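Local structure of amino acid ABC superfamily ATP binding cassette transporter, binding protein (Streptococcus pneumoniae, 4H5G) at residues A[80-83]-A[87-90]; A[136-141]-A[167-172]; A[155-160]-A[183-188]. The protein binds L-arginine as the substrate-binding protein of an amino acid ABC transporter and probably delivers it to the membrane permease for uptake. All blocks are in the same frame, centred on the assembly; numbering follows the deposited sequence.

Contact 1. Residues A[80-83]-A[87-90]; sequences AGIS and ERKE. With ARG (arginine), chain L.
Arg-88 reaches back from the short helix 86-89 to the loop 80-83, a polar contact inside the arginine pocket that ties the helix to the loop and both to the ligand's carboxylate. Its chain runs extended from CG to NE and carries the guanidinium to Ser-83 and the ligand. There NH1 gives one hydrogen to Ser-83 O (3.0 Å), in the carbonyl plane on a lone pair, and the other to the ligand's O (2.8 Å, nearly straight at 171°). NH2 binds the ligand's OXT at 3.0 Å, and the two nitrogens therefore meet the carboxylate side by side, edge on, in the fork expected of an arginine-carboxylate pair. Ligand O takes a second bond from Ser-83 N at 2.8 Å. The ligand's ammonium N is held from the same loop by Gly-81 O (2.8 Å) and by Ser-83 OG (3.1 Å). At the far end of the substrate, Ala-80 O receives NE at 2.9 Å. The CG2 methyl of Ile-82 comes obliquely to the guanidinium, 3.6 Å from NH1 of Arg-88. Asp-171 also binds the ammonium, and Asp-21 and Glu-26 bind the ligand too. The Ser-83 carbonyl and the two carboxylate oxygens together hold the guanidinium in orientation, consistent with a site that recognises the alpha-carboxylate common to amino acids and probably offsets its negative charge.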
loop_
_atom_site.group_PDB
_atom_site.type_symbol
_atom_site.label_atom_id
_atom_site.label_comp_id
_atom_site.label_asym_id
_atom_site.label_seq_id
_atom_site.Cartn_x
_atom_site.Cartn_y
_atom_site.Cartn_z
ATOM N N ALA A 80 -2.594 2.557 -3.936
ATOM C CA ALA A 80 -1.931 1.302 -3.566
ATOM C C ALA A 80 -1.116 1.468 -2.300
ATOM O O ALA A 80 0.040 1.039 -2.241
ATOM C CB ALA A 80 -1.036 0.825 -4.714
ATOM N N GLY A 81 -1.715 2.108 -1.294
ATOM C CA GLY A 81 -0.990 2.378 -0.052
ATOM C C GLY A 81 0.274 3.167 -0.350
ATOM O O GLY A 81 1.355 2.901 0.193
ATOM N N ILE A 82 0.135 4.158 -1.221
ATOM C CA ILE A 82 1.300 4.857 -1.765
ATOM C C ILE A 82 1.721 6.018 -0.881
ATOM O O ILE A 82 0.961 6.970 -0.704
ATOM C CB ILE A 82 0.989 5.415 -3.162
ATOM C CG1 ILE A 82 0.605 4.272 -4.115
ATOM C CG2 ILE A 82 2.178 6.223 -3.700
ATOM C CD1 ILE A 82 0.090 4.758 -5.480
ATOM N N SER A 83 2.943 5.944 -0.347
ATOM C CA SER A 83 3.522 7.043 0.434
ATOM C C SER A 83 3.738 8.290 -0.431
ATOM O O SER A 83 4.399 8.230 -1.465
ATOM C CB SER A 83 4.861 6.595 1.032
ATOM O OG SER A 83 4.712 5.463 1.861
ATOM N N GLU A 87 10.140 12.954 -3.256
ATOM C CA GLU A 87 10.675 12.469 -4.530
ATOM C C GLU A 87 9.534 12.209 -5.507
ATOM O O GLU A 87 9.564 12.625 -6.671
ATOM C CB GLU A 87 11.490 11.183 -4.319
ATOM C CG GLU A 87 12.788 11.359 -3.524
ATOM C CD GLU A 87 12.568 11.867 -2.102
ATOM O OE1 GLU A 87 11.576 11.444 -1.464
ATOM O OE2 GLU A 87 13.374 12.702 -1.630
ATOM N N ARG A 88 8.509 11.526 -5.027
ATOM C CA ARG A 88 7.386 11.199 -5.894
ATOM C C ARG A 88 6.597 12.440 -6.273
ATOM O O ARG A 88 6.024 12.509 -7.356
ATOM C CB ARG A 88 6.492 10.148 -5.237
ATOM C CG ARG A 88 7.124 8.757 -5.241
ATOM C CD ARG A 88 6.380 7.821 -4.329
ATOM N NE ARG A 88 6.931 6.466 -4.368
ATOM C CZ ARG A 88 6.533 5.487 -3.569
ATOM N NH1 ARG A 88 5.605 5.732 -2.658
ATOM N NH2 ARG A 88 7.069 4.277 -3.672
ATOM N N LYS A 89 6.591 13.433 -5.388
ATOM C CA LYS A 89 5.876 14.676 -5.671
ATOM C C LYS A 89 6.518 15.493 -6.787
ATOM O O LYS A 89 5.907 16.429 -7.295
ATOM C CB LYS A 89 5.735 15.525 -4.399
ATOM C CG LYS A 89 4.735 14.964 -3.392
ATOM C CD LYS A 89 4.704 15.806 -2.106
ATOM C CE LYS A 89 3.672 15.272 -1.102
ATOM N NZ LYS A 89 3.652 16.099 0.155
ATOM N N GLU A 90 7.750 15.155 -7.155
ATOM C CA GLU A 90 8.400 15.806 -8.291
ATOM C C GLU A 90 7.759 15.380 -9.612
ATOM O O GLU A 90 7.794 16.117 -10.596
ATOM C CB GLU A 90 9.893 15.482 -8.321
ATOM C CG GLU A 90 10.652 16.032 -7.137
ATOM C CD GLU A 90 12.104 15.600 -7.118
ATOM O OE1 GLU A 90 12.684 15.366 -8.200
ATOM O OE2 GLU A 90 12.666 15.494 -6.007
HETATM N N ARG L . 3.858 2.578 1.318
HETATM C CA ARG L . 4.970 2.001 0.548
HETATM C C ARG L . 5.308 2.859 -0.651
HETATM O O ARG L . 4.514 3.703 -1.099
HETATM C CB ARG L . 4.645 0.572 0.091
HETATM C CG ARG L . 3.304 0.418 -0.623
HETATM C CD ARG L . 3.154 -0.981 -1.239
HETATM N NE ARG L . 1.802 -1.196 -1.774
HETATM C CZ ARG L . 1.370 -2.327 -2.323
HETATM N NH1 ARG L . 0.118 -2.420 -2.769
HETATM N NH2 ARG L . 2.192 -3.366 -2.420
HETATM O OXT ARG L . 6.404 2.731 -1.203
#

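Contact 2. Residues A[136-141]-A[167-172]; sequences SMVKEQ and AVHMDE. With ARG (arginine), chain L.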
loop_
_atom_site.group_PDB
_atom_site.type_symbol
_atom_site.label_atom_id
_atom_site.label_comp_id
_atom_site.label_asym_id
_atom_site.label_seq_id
_atom_site.Cartn_x
_atom_site.Cartn_y
_atom_site.Cartn_z
ATOM N N SER A 136 13.634 1.432 0.502
ATOM C CA SER A 136 14.581 2.548 0.546
ATOM C C SER A 136 15.133 2.746 1.948
ATOM O O SER A 136 16.317 3.018 2.131
ATOM C CB SER A 136 13.915 3.843 0.070
ATOM O OG SER A 136 13.560 3.772 -1.295
ATOM N N MET A 137 14.257 2.619 2.935
ATOM C CA MET A 137 14.630 2.812 4.334
ATOM C C MET A 137 15.685 1.809 4.771
ATOM O O MET A 137 16.639 2.153 5.467
ATOM C CB MET A 137 13.384 2.707 5.224
ATOM C CG MET A 137 12.431 3.874 5.044
ATOM S SD MET A 137 10.904 3.600 5.949
ATOM C CE MET A 137 11.496 3.745 7.640
ATOM N N VAL A 138 15.523 0.558 4.358
ATOM C CA VAL A 138 16.526 -0.450 4.701
ATOM C C VAL A 138 17.868 -0.135 4.037
ATOM O O VAL A 138 18.917 -0.200 4.683
ATOM C CB VAL A 138 16.061 -1.868 4.322
ATOM C CG1 VAL A 138 17.196 -2.873 4.558
ATOM C CG2 VAL A 138 14.834 -2.270 5.145
ATOM N N LYS A 139 17.831 0.213 2.752
ATOM C CA LYS A 139 19.060 0.562 2.027
ATOM C C LYS A 139 19.797 1.724 2.670
ATOM O O LYS A 139 21.030 1.735 2.712
ATOM C CB LYS A 139 18.763 0.908 0.562
ATOM C CG LYS A 139 18.350 -0.271 -0.302
ATOM C CD LYS A 139 18.238 0.144 -1.769
ATOM C CE LYS A 139 17.759 -1.006 -2.647
ATOM N NZ LYS A 139 17.553 -0.566 -4.060
ATOM N N GLU A 140 19.039 2.695 3.170
ATOM C CA GLU A 140 19.621 3.898 3.771
ATOM C C GLU A 140 20.083 3.706 5.206
ATOM O O GLU A 140 21.160 4.161 5.582
ATOM C CB GLU A 140 18.606 5.039 3.774
ATOM C CG GLU A 140 18.263 5.629 2.440
ATOM C CD GLU A 140 17.528 6.943 2.612
ATOM O OE1 GLU A 140 18.031 7.799 3.368
ATOM O OE2 GLU A 140 16.442 7.110 2.023
ATOM N N GLN A 141 19.252 3.055 6.011
ATOM C CA GLN A 141 19.490 3.003 7.450
ATOM C C GLN A 141 20.187 1.720 7.873
ATOM O O GLN A 141 20.804 1.659 8.930
ATOM C CB GLN A 141 18.179 3.202 8.220
ATOM C CG GLN A 141 17.461 4.507 7.882
ATOM C CD GLN A 141 16.262 4.766 8.778
ATOM O OE1 GLN A 141 16.289 4.476 9.978
ATOM N NE2 GLN A 141 15.195 5.300 8.192
ATOM N N ALA A 167 13.241 -11.249 8.318
ATOM C CA ALA A 167 12.407 -10.098 8.639
ATOM C C ALA A 167 11.992 -9.420 7.348
ATOM O O ALA A 167 12.814 -9.251 6.459
ATOM C CB ALA A 167 13.168 -9.127 9.510
ATOM N N VAL A 168 10.721 -9.038 7.254
ATOM C CA VAL A 168 10.232 -8.344 6.064
ATOM C C VAL A 168 9.743 -6.957 6.456
ATOM O O VAL A 168 8.879 -6.825 7.323
ATOM C CB VAL A 168 9.067 -9.101 5.407
ATOM C CG1 VAL A 168 8.664 -8.395 4.099
ATOM C CG2 VAL A 168 9.444 -10.549 5.119
ATOM N N HIS A 169 10.290 -5.922 5.817
ATOM C CA HIS A 169 9.892 -4.539 6.106
ATOM C C HIS A 169 8.645 -4.189 5.299
ATOM O O HIS A 169 8.595 -4.440 4.094
ATOM C CB HIS A 169 11.029 -3.579 5.723
ATOM C CG HIS A 169 11.088 -2.333 6.548
ATOM N ND1 HIS A 169 11.509 -1.124 6.037
ATOM C CD2 HIS A 169 10.809 -2.111 7.856
ATOM C CE1 HIS A 169 11.476 -0.207 6.992
ATOM N NE2 HIS A 169 11.063 -0.782 8.110
ATOM N N MET A 170 7.640 -3.597 5.951
ATOM C CA MET A 170 6.368 -3.293 5.275
ATOM C C MET A 170 5.546 -2.296 6.078
ATOM O O MET A 170 5.837 -2.043 7.237
ATOM C CB MET A 170 5.558 -4.581 5.069
ATOM C CG MET A 170 5.102 -5.209 6.393
ATOM S SD MET A 170 4.204 -6.763 6.169
ATOM C CE MET A 170 5.482 -7.824 5.516
ATOM N N ASP A 171 4.507 -1.734 5.471
ATOM C CA ASP A 171 3.620 -0.845 6.224
ATOM C C ASP A 171 3.006 -1.590 7.404
ATOM O O ASP A 171 2.614 -2.740 7.272
ATOM C CB ASP A 171 2.531 -0.267 5.313
ATOM C CG ASP A 171 3.074 0.811 4.393
ATOM O OD1 ASP A 171 3.201 1.959 4.860
ATOM O OD2 ASP A 171 3.415 0.503 3.229
ATOM N N GLU A 172 2.943 -0.940 8.564
ATOM C CA GLU A 172 2.462 -1.614 9.785
ATOM C C GLU A 172 1.097 -2.347 9.686
ATOM O O GLU A 172 0.974 -3.478 10.172
ATOM C CB GLU A 172 2.483 -0.665 11.000
ATOM C CG GLU A 172 1.821 -1.279 12.233
ATOM C CD GLU A 172 2.170 -0.562 13.519
ATOM O OE1 GLU A 172 1.479 0.418 13.863
ATOM O OE2 GLU A 172 3.134 -0.984 14.193
HETATM N N ARG L . 3.858 2.578 1.318
HETATM C CA ARG L . 4.970 2.001 0.548
HETATM C C ARG L . 5.308 2.859 -0.651
HETATM O O ARG L . 4.514 3.703 -1.099
HETATM C CB ARG L . 4.645 0.572 0.091
HETATM C CG ARG L . 3.304 0.418 -0.623
HETATM C CD ARG L . 3.154 -0.981 -1.239
HETATM N NE ARG L . 1.802 -1.196 -1.774
HETATM C CZ ARG L . 1.370 -2.327 -2.323
HETATM N NH1 ARG L . 0.118 -2.420 -2.769
HETATM N NH2 ARG L . 2.192 -3.366 -2.420
HETATM O OXT ARG L . 6.404 2.731 -1.203
#
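Asp-171 OD2 is gripped twice, by the ammonium N of the bound arginine at 2.9 Å and by the hydroxyl of Tyr-22, while OD1 of the same carboxylate is held by Asn-101. With both oxygens engaged, the carboxylate is fixed against rotation, and its charge probably steadies the ligand's ammonium. Two residues back on the strand, His-169 turns its ring to the helix 136-141. Here CG stands roughly anti to the backbone N, chi1 -150°, which carries the ring out from the strand toward the helix. The CG2 methyl of Val-138 comes obliquely to the ring, 3.6 Å from ND1 of His-169, and the two side chains lie alongside each other, pointing opposite ways. Met-137 brings its CB to the ring's edge, 3.9 Å from CE1 of His-169. Its sulfur SD stands oblique to the ring, 5.0 Å from the centroid, and the bend at chi3 (70°) places the methyl CE 4.0 Å from CE1 of His-169. This is one helix packed on a strand in the second lobe of a type II periplasmic binding protein fold, where strand 167-171 lies between 125-129 and 103-108. The ring has a polar hold as well, since ND1 is hydrogen-bonded to Pro-134 O near the start of the same helix, and Phe-105 stacks on it. Leu-192 and Ile-103 close in around Met-137 and His-169.

Contact 3. Residues A[155-160]-A[183-188]; sequences EAVNEL and AGLAVA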
loop_
_atom_site.group_PDB
_atom_site.type_symbol
_atom_site.label_atom_id
_atom_site.label_comp_id
_atom_site.label_asym_id
_atom_site.label_seq_id
_atom_site.Cartn_x
_atom_site.Cartn_y
_atom_site.Cartn_z
ATOM N N GLU A 155 5.358 -12.961 -1.958
ATOM C CA GLU A 155 6.579 -13.754 -2.126
ATOM C C GLU A 155 7.580 -13.460 -1.009
ATOM O O GLU A 155 8.253 -14.373 -0.517
ATOM C CB GLU A 155 7.206 -13.527 -3.512
ATOM C CG GLU A 155 8.584 -14.171 -3.707
ATOM C CD GLU A 155 8.576 -15.695 -3.619
ATOM O OE1 GLU A 155 7.503 -16.312 -3.790
ATOM O OE2 GLU A 155 9.657 -16.285 -3.384
ATOM N N ALA A 156 7.663 -12.200 -0.592
ATOM C CA ALA A 156 8.537 -11.849 0.535
ATOM C C ALA A 156 8.123 -12.623 1.771
ATOM O O ALA A 156 8.962 -13.187 2.483
ATOM C CB ALA A 156 8.511 -10.347 0.802
ATOM N N VAL A 157 6.823 -12.667 2.028
ATOM C CA VAL A 157 6.335 -13.368 3.215
ATOM C C VAL A 157 6.500 -14.884 3.079
ATOM O O VAL A 157 6.801 -15.571 4.056
ATOM C CB VAL A 157 4.886 -12.965 3.558
ATOM C CG1 VAL A 157 4.356 -13.794 4.745
ATOM C CG2 VAL A 157 4.827 -11.486 3.885
ATOM N N ASN A 158 6.331 -15.412 1.869
ATOM C CA ASN A 158 6.622 -16.833 1.659
ATOM C C ASN A 158 8.078 -17.159 1.965
ATOM O O ASN A 158 8.381 -18.212 2.516
ATOM C CB ASN A 158 6.278 -17.279 0.233
ATOM C CG ASN A 158 4.784 -17.462 0.017
ATOM O OD1 ASN A 158 4.021 -17.680 0.961
ATOM N ND2 ASN A 158 4.362 -17.378 -1.242
ATOM N N GLU A 159 8.982 -16.249 1.617
ATOM C CA GLU A 159 10.397 -16.483 1.895
ATOM C C GLU A 159 10.703 -16.400 3.391
ATOM O O GLU A 159 11.540 -17.149 3.899
ATOM C CB GLU A 159 11.291 -15.546 1.057
ATOM C CG GLU A 159 11.178 -15.843 -0.438
ATOM C CD GLU A 159 12.270 -15.174 -1.272
ATOM O OE1 GLU A 159 13.259 -14.681 -0.690
ATOM O OE2 GLU A 159 12.132 -15.141 -2.514
ATOM N N LEU A 160 10.000 -15.515 4.089
ATOM C CA LEU A 160 10.082 -15.459 5.557
ATOM C C LEU A 160 9.611 -16.784 6.163
ATOM O O LEU A 160 10.285 -17.373 7.008
ATOM C CB LEU A 160 9.236 -14.299 6.088
ATOM C CG LEU A 160 9.043 -14.277 7.609
ATOM C CD1 LEU A 160 10.370 -14.019 8.319
ATOM C CD2 LEU A 160 7.997 -13.245 8.040
ATOM N N ALA A 183 -0.338 -18.101 12.251
ATOM C CA ALA A 183 0.116 -18.536 13.579
ATOM C C ALA A 183 1.554 -18.181 13.999
ATOM O O ALA A 183 1.786 -17.755 15.134
ATOM C CB ALA A 183 -0.119 -20.040 13.743
ATOM N N GLY A 184 2.514 -18.382 13.100
ATOM C CA GLY A 184 3.923 -18.309 13.467
ATOM C C GLY A 184 4.588 -16.956 13.316
ATOM O O GLY A 184 5.801 -16.837 13.476
ATOM N N LEU A 185 3.780 -15.934 13.045
ATOM C CA LEU A 185 4.284 -14.614 12.653
ATOM C C LEU A 185 3.934 -13.531 13.665
ATOM O O LEU A 185 2.949 -13.640 14.399
ATOM C CB LEU A 185 3.765 -14.226 11.266
ATOM C CG LEU A 185 4.074 -15.287 10.203
ATOM C CD1 LEU A 185 3.505 -14.902 8.830
ATOM C CD2 LEU A 185 5.574 -15.541 10.117
ATOM N N ALA A 186 4.749 -12.480 13.696
ATOM C CA ALA A 186 4.554 -11.401 14.649
ATOM C C ALA A 186 5.209 -10.127 14.156
ATOM O O ALA A 186 6.062 -10.163 13.284
ATOM C CB ALA A 186 5.112 -11.793 16.011
ATOM N N VAL A 187 4.805 -9.003 14.724
ATOM C CA VAL A 187 5.437 -7.731 14.404
ATOM C C VAL A 187 6.601 -7.503 15.368
ATOM O O VAL A 187 6.429 -7.599 16.581
ATOM C CB VAL A 187 4.417 -6.596 14.515
ATOM C CG1 VAL A 187 5.059 -5.252 14.151
ATOM C CG2 VAL A 187 3.199 -6.892 13.628
ATOM N N ALA A 188 7.786 -7.217 14.827
ATOM C CA ALA A 188 8.983 -6.979 15.645
ATOM C C ALA A 188 8.789 -5.721 16.489
ATOM O O ALA A 188 8.022 -4.843 16.115
ATOM C CB ALA A 188 10.207 -6.847 14.762
#
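Leu-160 and Leu-185 make the tight part of this contact, meeting methyl to methyl with CD2 of one 3.9 Å from CD2 of the other. The two side chains run antiparallel alongside one another, while the CA atoms of Leu-160 and Leu-185 stand 9.2 Å apart. On Leu-160, CG lies anti to the backbone N (chi1 170°), which sends the isobutyl group from the helix toward the strand. Leu-185 answers with CG beside its backbone N, and its extended chi2 of 178° puts both methyls within reach of the helix: CD2 goes to Leu-160, and CD1 turns to Val-157. That second touch is looser, CG1 of Val-157 standing 4.3 Å from CD1 of Leu-185, and nothing polar joins the two segments, so the interface rests on dispersion and the exclusion of water. The elements involved are helix 153-162 and the edge strand 185-187 of the five-stranded mixed sheet in the second lobe of the type II binding-protein fold. Strand 185-187 pairs antiparallel with 103-108, whose Leu-106 touches both Val-157 and Leu-160 and so widens the apolar layer beneath the helix. Val-168 packs on Leu-160 from strand 167-171, and Tyr-178 of helix 172-181 lies against Val-157. Toward solvent the contact gives way to Ala-183 and Gly-184, just ahead of the strand, which are exposed, whereas Leu-185 next to them is buried. On the helix, Asn-158 likewise faces outward, where its OD1 accepts a hydrogen bond from a di(hydroxyethyl)ether molecule probably carried over from the crystallisation liquor.

Contact 1 closes along the chain before the others open, whereas contacts 2 and 3 interleave: segments 136-141, 155-160, 167-172, then 183-188. Contacts 2 and 3 have centres about 14 Å apart and share the five-stranded mixed sheet; they touch directly where Val-168 CG2 lies 3.9 Å from Leu-160 CB. Contact 1 stands across the ligand, its centre about 16 Å from that of contact 2 and about 25 Å from that of contact 3. Contact 1 binds the carboxylate, ammonium and side chain of the arginine, contact 2 the ammonium through Asp-171. The substrate thus joins the loop and helix of contact 1 to the sheet that holds contacts 2 and 3, while contact 3 belongs to the packing behind the pocket.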